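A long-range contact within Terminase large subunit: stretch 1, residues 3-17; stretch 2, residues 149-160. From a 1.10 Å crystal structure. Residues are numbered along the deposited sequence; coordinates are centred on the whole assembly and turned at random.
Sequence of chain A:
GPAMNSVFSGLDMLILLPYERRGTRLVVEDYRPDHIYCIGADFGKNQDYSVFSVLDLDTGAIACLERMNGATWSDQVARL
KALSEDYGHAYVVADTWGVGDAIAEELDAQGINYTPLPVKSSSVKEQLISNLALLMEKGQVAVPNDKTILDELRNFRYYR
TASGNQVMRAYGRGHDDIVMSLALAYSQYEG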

# COMPACT_ATOMS: atom_id res chain seq x y z
N ALA A 3 13.77 -10.19 -15.11
CA ALA A 3 12.81 -11.33 -15.24
C ALA A 3 11.78 -11.10 -16.34
O ALA A 3 11.17 -10.02 -16.41
CB ALA A 3 12.10 -11.59 -13.91
N MET A 4 11.56 -12.11 -17.18
CA MET A 4 10.66 -12.01 -18.33
C MET A 4 9.21 -11.71 -17.92
O MET A 4 8.49 -11.03 -18.65
CB MET A 4 10.72 -13.28 -19.20
CG MET A 4 12.08 -13.55 -19.84
SD MET A 4 12.13 -14.93 -21.00
CE MET A 4 12.02 -16.35 -19.91
N ASN A 5 8.80 -12.20 -16.74
CA ASN A 5 7.43 -12.04 -16.24
C ASN A 5 7.24 -10.93 -15.17
O ASN A 5 6.28 -10.96 -14.40
CB ASN A 5 6.91 -13.39 -15.71
CG ASN A 5 7.68 -13.91 -14.50
OD1 ASN A 5 8.72 -13.36 -14.11
ND2 ASN A 5 7.16 -14.97 -13.88
N SER A 6 8.15 -9.94 -15.15
CA SER A 6 8.04 -8.80 -14.23
C SER A 6 6.79 -7.99 -14.50
O SER A 6 6.48 -7.70 -15.66
CB SER A 6 9.22 -7.84 -14.40
OG SER A 6 10.44 -8.46 -14.07
N VAL A 7 6.09 -7.62 -13.44
CA VAL A 7 4.99 -6.69 -13.54
C VAL A 7 5.51 -5.25 -13.64
O VAL A 7 5.04 -4.47 -14.46
CB VAL A 7 4.05 -6.84 -12.34
CG1 VAL A 7 3.01 -5.75 -12.30
CG2 VAL A 7 3.38 -8.21 -12.37
N PHE A 8 6.47 -4.91 -12.79
CA PHE A 8 6.95 -3.53 -12.73
C PHE A 8 8.17 -3.33 -13.62
O PHE A 8 9.29 -3.16 -13.15
CB PHE A 8 7.17 -3.11 -11.28
CG PHE A 8 5.91 -3.13 -10.47
CD1 PHE A 8 4.89 -2.23 -10.75
CD2 PHE A 8 5.70 -4.08 -9.47
CE1 PHE A 8 3.71 -2.25 -10.04
CE2 PHE A 8 4.53 -4.11 -8.77
CZ PHE A 8 3.53 -3.19 -9.04
N SER A 9 7.90 -3.32 -14.92
CA SER A 9 8.94 -3.12 -15.92
C SER A 9 9.55 -1.73 -15.85
O SER A 9 10.67 -1.54 -16.31
CB SER A 9 8.37 -3.38 -17.32
OG SER A 9 7.20 -2.64 -17.55
N GLY A 10 8.83 -0.78 -15.24
CA GLY A 10 9.33 0.58 -15.04
C GLY A 10 10.01 0.85 -13.72
O GLY A 10 10.11 2.01 -13.33
N LEU A 11 10.52 -0.18 -13.04
CA LEU A 11 11.20 -0.02 -11.74
C LEU A 11 12.40 0.94 -11.82
O LEU A 11 12.71 1.64 -10.86
CB LEU A 11 11.65 -1.38 -11.20
CG LEU A 11 11.88 -1.56 -9.69
CD1 LEU A 11 10.60 -1.31 -8.92
CD2 LEU A 11 12.41 -2.95 -9.39
N ASP A 12 13.03 1.00 -12.99
CA ASP A 12 14.12 1.94 -13.22
C ASP A 12 13.72 3.41 -13.09
O ASP A 12 14.58 4.26 -12.88
CB ASP A 12 14.73 1.72 -14.61
CG ASP A 12 13.72 1.90 -15.74
OD1 ASP A 12 12.75 1.10 -15.80
OD2 ASP A 12 13.88 2.83 -16.55
N MET A 13 12.44 3.71 -13.25
CA MET A 13 11.91 5.07 -13.11
C MET A 13 11.35 5.40 -11.73
O MET A 13 10.92 6.53 -11.50
CB MET A 13 10.86 5.34 -14.19
CG MET A 13 11.44 5.46 -15.59
SD MET A 13 12.52 6.90 -15.74
CE MET A 13 11.50 8.27 -15.23
N LEU A 14 11.38 4.44 -10.82
CA LEU A 14 10.93 4.65 -9.44
C LEU A 14 11.87 5.64 -8.76
O LEU A 14 13.09 5.46 -8.82
CB LEU A 14 10.93 3.30 -8.71
CG LEU A 14 10.44 3.22 -7.28
CD1 LEU A 14 8.95 3.51 -7.23
CD2 LEU A 14 10.74 1.84 -6.72
N ILE A 15 11.31 6.69 -8.16
CA ILE A 15 12.10 7.65 -7.39
C ILE A 15 12.29 7.09 -5.99
O ILE A 15 11.34 6.62 -5.35
CB ILE A 15 11.43 9.02 -7.35
CG1 ILE A 15 11.42 9.60 -8.76
CG2 ILE A 15 12.15 9.97 -6.39
CD1 ILE A 15 10.48 10.76 -8.94
N LEU A 16 13.53 7.16 -5.53
CA LEU A 16 13.93 6.57 -4.27
C LEU A 16 14.20 7.68 -3.28
O LEU A 16 14.95 8.61 -3.57
CB LEU A 16 15.18 5.72 -4.49
CG LEU A 16 15.07 4.68 -5.61
CD1 LEU A 16 16.36 3.89 -5.69
CD2 LEU A 16 13.88 3.76 -5.39
N LEU A 17 13.58 7.57 -2.11
CA LEU A 17 13.57 8.64 -1.12
C LEU A 17 14.25 8.22 0.18
O LEU A 17 13.97 7.13 0.70
CB LEU A 17 12.13 9.02 -0.79
CG LEU A 17 11.24 9.43 -1.96
CD1 LEU A 17 9.79 9.54 -1.52
CD2 LEU A 17 11.72 10.73 -2.56
N ILE A 149 11.07 -2.99 0.37
CA ILE A 149 10.06 -2.43 -0.51
C ILE A 149 10.43 -2.67 -1.98
O ILE A 149 9.61 -3.13 -2.78
CB ILE A 149 9.90 -0.91 -0.28
CG1 ILE A 149 9.32 -0.63 1.12
CG2 ILE A 149 9.01 -0.31 -1.36
CD1 ILE A 149 9.24 0.84 1.51
N LEU A 150 11.66 -2.33 -2.32
CA LEU A 150 12.12 -2.46 -3.70
C LEU A 150 12.11 -3.91 -4.15
O LEU A 150 11.68 -4.21 -5.26
CB LEU A 150 13.51 -1.85 -3.84
CG LEU A 150 13.59 -0.35 -3.54
CD1 LEU A 150 15.00 0.15 -3.81
CD2 LEU A 150 12.59 0.47 -4.33
N ASP A 151 12.55 -4.78 -3.27
CA ASP A 151 12.52 -6.24 -3.53
C ASP A 151 11.10 -6.76 -3.77
O ASP A 151 10.88 -7.56 -4.68
CB ASP A 151 13.14 -7.03 -2.38
CG ASP A 151 14.66 -6.93 -2.32
OD1 ASP A 151 15.29 -6.40 -3.26
OD2 ASP A 151 15.22 -7.41 -1.32
N GLU A 152 10.15 -6.33 -2.96
CA GLU A 152 8.78 -6.82 -3.12
C GLU A 152 8.19 -6.39 -4.47
O GLU A 152 7.49 -7.18 -5.11
CB GLU A 152 7.88 -6.38 -1.97
CG GLU A 152 6.78 -7.39 -1.70
CD GLU A 152 5.94 -7.06 -0.49
OE1 GLU A 152 4.88 -6.48 -0.70
OE2 GLU A 152 6.35 -7.39 0.64
N LEU A 153 8.51 -5.17 -4.90
CA LEU A 153 8.14 -4.71 -6.24
C LEU A 153 8.87 -5.50 -7.32
O LEU A 153 8.25 -5.96 -8.27
CB LEU A 153 8.44 -3.21 -6.38
CG LEU A 153 7.60 -2.28 -5.51
CD1 LEU A 153 8.23 -0.89 -5.50
CD2 LEU A 153 6.17 -2.19 -6.02
N ARG A 154 10.19 -5.68 -7.18
CA ARG A 154 10.98 -6.45 -8.16
C ARG A 154 10.46 -7.88 -8.34
O ARG A 154 10.42 -8.40 -9.46
CB ARG A 154 12.45 -6.50 -7.74
N ASN A 155 10.02 -8.49 -7.25
CA ASN A 155 9.54 -9.88 -7.26
C ASN A 155 8.05 -10.05 -7.51
O ASN A 155 7.54 -11.16 -7.39
CB ASN A 155 9.98 -10.61 -5.99
CG ASN A 155 11.38 -11.18 -6.10
OD1 ASN A 155 12.16 -10.74 -6.96
ND2 ASN A 155 11.71 -12.15 -5.27
N PHE A 156 7.35 -9.00 -7.93
CA PHE A 156 5.94 -9.12 -8.26
C PHE A 156 5.81 -9.47 -9.73
O PHE A 156 6.28 -8.72 -10.58
CB PHE A 156 5.24 -7.80 -7.94
CG PHE A 156 3.76 -7.95 -7.76
CD1 PHE A 156 3.26 -8.68 -6.68
CD2 PHE A 156 2.87 -7.37 -8.66
CE1 PHE A 156 1.90 -8.82 -6.49
CE2 PHE A 156 1.51 -7.50 -8.48
CZ PHE A 156 1.03 -8.23 -7.40
N ARG A 157 5.19 -10.62 -10.03
CA ARG A 157 5.26 -11.22 -11.36
C ARG A 157 3.91 -11.67 -11.89
O ARG A 157 2.94 -11.84 -11.14
CB ARG A 157 6.18 -12.43 -11.35
CG ARG A 157 7.53 -12.22 -10.70
CD ARG A 157 8.41 -11.18 -11.36
NE ARG A 157 9.68 -11.11 -10.64
CZ ARG A 157 10.64 -12.04 -10.70
NH1 ARG A 157 10.52 -13.12 -11.46
NH2 ARG A 157 11.74 -11.89 -9.97
N TYR A 158 3.89 -11.88 -13.20
CA TYR A 158 2.74 -12.40 -13.92
C TYR A 158 2.79 -13.92 -14.00
O TYR A 158 3.83 -14.49 -14.30
CB TYR A 158 2.72 -11.88 -15.36
CG TYR A 158 2.36 -10.43 -15.52
CD1 TYR A 158 1.07 -9.99 -15.29
CD2 TYR A 158 3.30 -9.51 -15.99
CE1 TYR A 158 0.72 -8.66 -15.48
CE2 TYR A 158 2.97 -8.18 -16.18
CZ TYR A 158 1.68 -7.76 -15.91
OH TYR A 158 1.31 -6.44 -16.10
N TYR A 159 1.65 -14.55 -13.75
CA TYR A 159 1.44 -15.98 -13.98
C TYR A 159 0.11 -16.15 -14.71
O TYR A 159 -0.59 -15.18 -14.97
CB TYR A 159 1.45 -16.72 -12.64
CG TYR A 159 2.76 -16.55 -11.92
CD1 TYR A 159 3.84 -17.36 -12.24
CD2 TYR A 159 2.93 -15.57 -10.95
CE1 TYR A 159 5.06 -17.21 -11.60
CE2 TYR A 159 4.13 -15.41 -10.30
CZ TYR A 159 5.20 -16.22 -10.64
OH TYR A 159 6.41 -16.07 -10.02
N ARG A 160 -0.22 -17.40 -15.05
CA ARG A 160 -1.49 -17.74 -15.67
C ARG A 160 -2.14 -18.88 -14.92
O ARG A 160 -1.46 -19.81 -14.51
CB ARG A 160 -1.28 -18.10 -17.15
CG ARG A 160 -0.98 -16.89 -18.04
CD ARG A 160 -2.24 -16.14 -18.44
NE ARG A 160 -1.98 -14.77 -18.88
CZ ARG A 160 -2.91 -13.94 -19.36
NH1 ARG A 160 -2.58 -12.70 -19.74
NH2 ARG A 160 -4.17 -14.33 -19.46
O HOH W 1 8.67 -17.02 -12.14
O HOH W 2 11.42 -7.34 -11.74
O HOH W 3 2.96 -4.33 -16.18
O HOH W 4 8.00 -6.63 -11.07

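The contact has one part where backbone bonds, polar groups and V7's methyl packing meet strand 156–160, and an oily part, where the chain from F8 to L16 lies against the helix ending at R154. N5, V7 and Y158 cover the most surface, and the first part is built round them, with R157.

The backbones meet in a single bridge between S6 and R157. Y158 N donates to N5 O at 2.8 Å, and V7 N donates to F156 O at 3.1 Å, both nearly straight. These two bonds, one on each side of the bridged pair, define the register.

N5 spends both ends of its amide. N5 OD1 accepts from R157 NH1 at 3.2 Å, near the guanidinium plane, while N5 ND2 makes a weak bond to Y158 O at 3.4 Å and reaches a water that also binds Y159 OH. R157 is held from its own stretch as well: R157 NE donates to R154 O at 3.0 Å, which steadies the guanidinium. From the other stretch, A3 CB rests over one face of that group, 3.3 Å from R157 NH1.

V7 CG2 sits almost squarely over the Y158 ring, 3.7 Å from its centroid, a CH-pi contact that buries a methyl against an aromatic face. V7 CG2 also lies 3.8 Å from F156 CD2, so this methyl touches both rings. Beyond the Y158 ring, a water joins Y158 OH to V7 O.

F8 carries the packing toward the helix. L153 CD2 sits over one face of the F8 ring, 4.1 Å from the centroid, whereas the F156 ring is near parallel but slid apart, with little overlap. Leucines extend this apolar surface: L11 CD1 meets L153 CB at 3.8 Å, and L150 CD2 touches L14 CD2 at 3.3 Å and L16 CD2 at 3.7 Å.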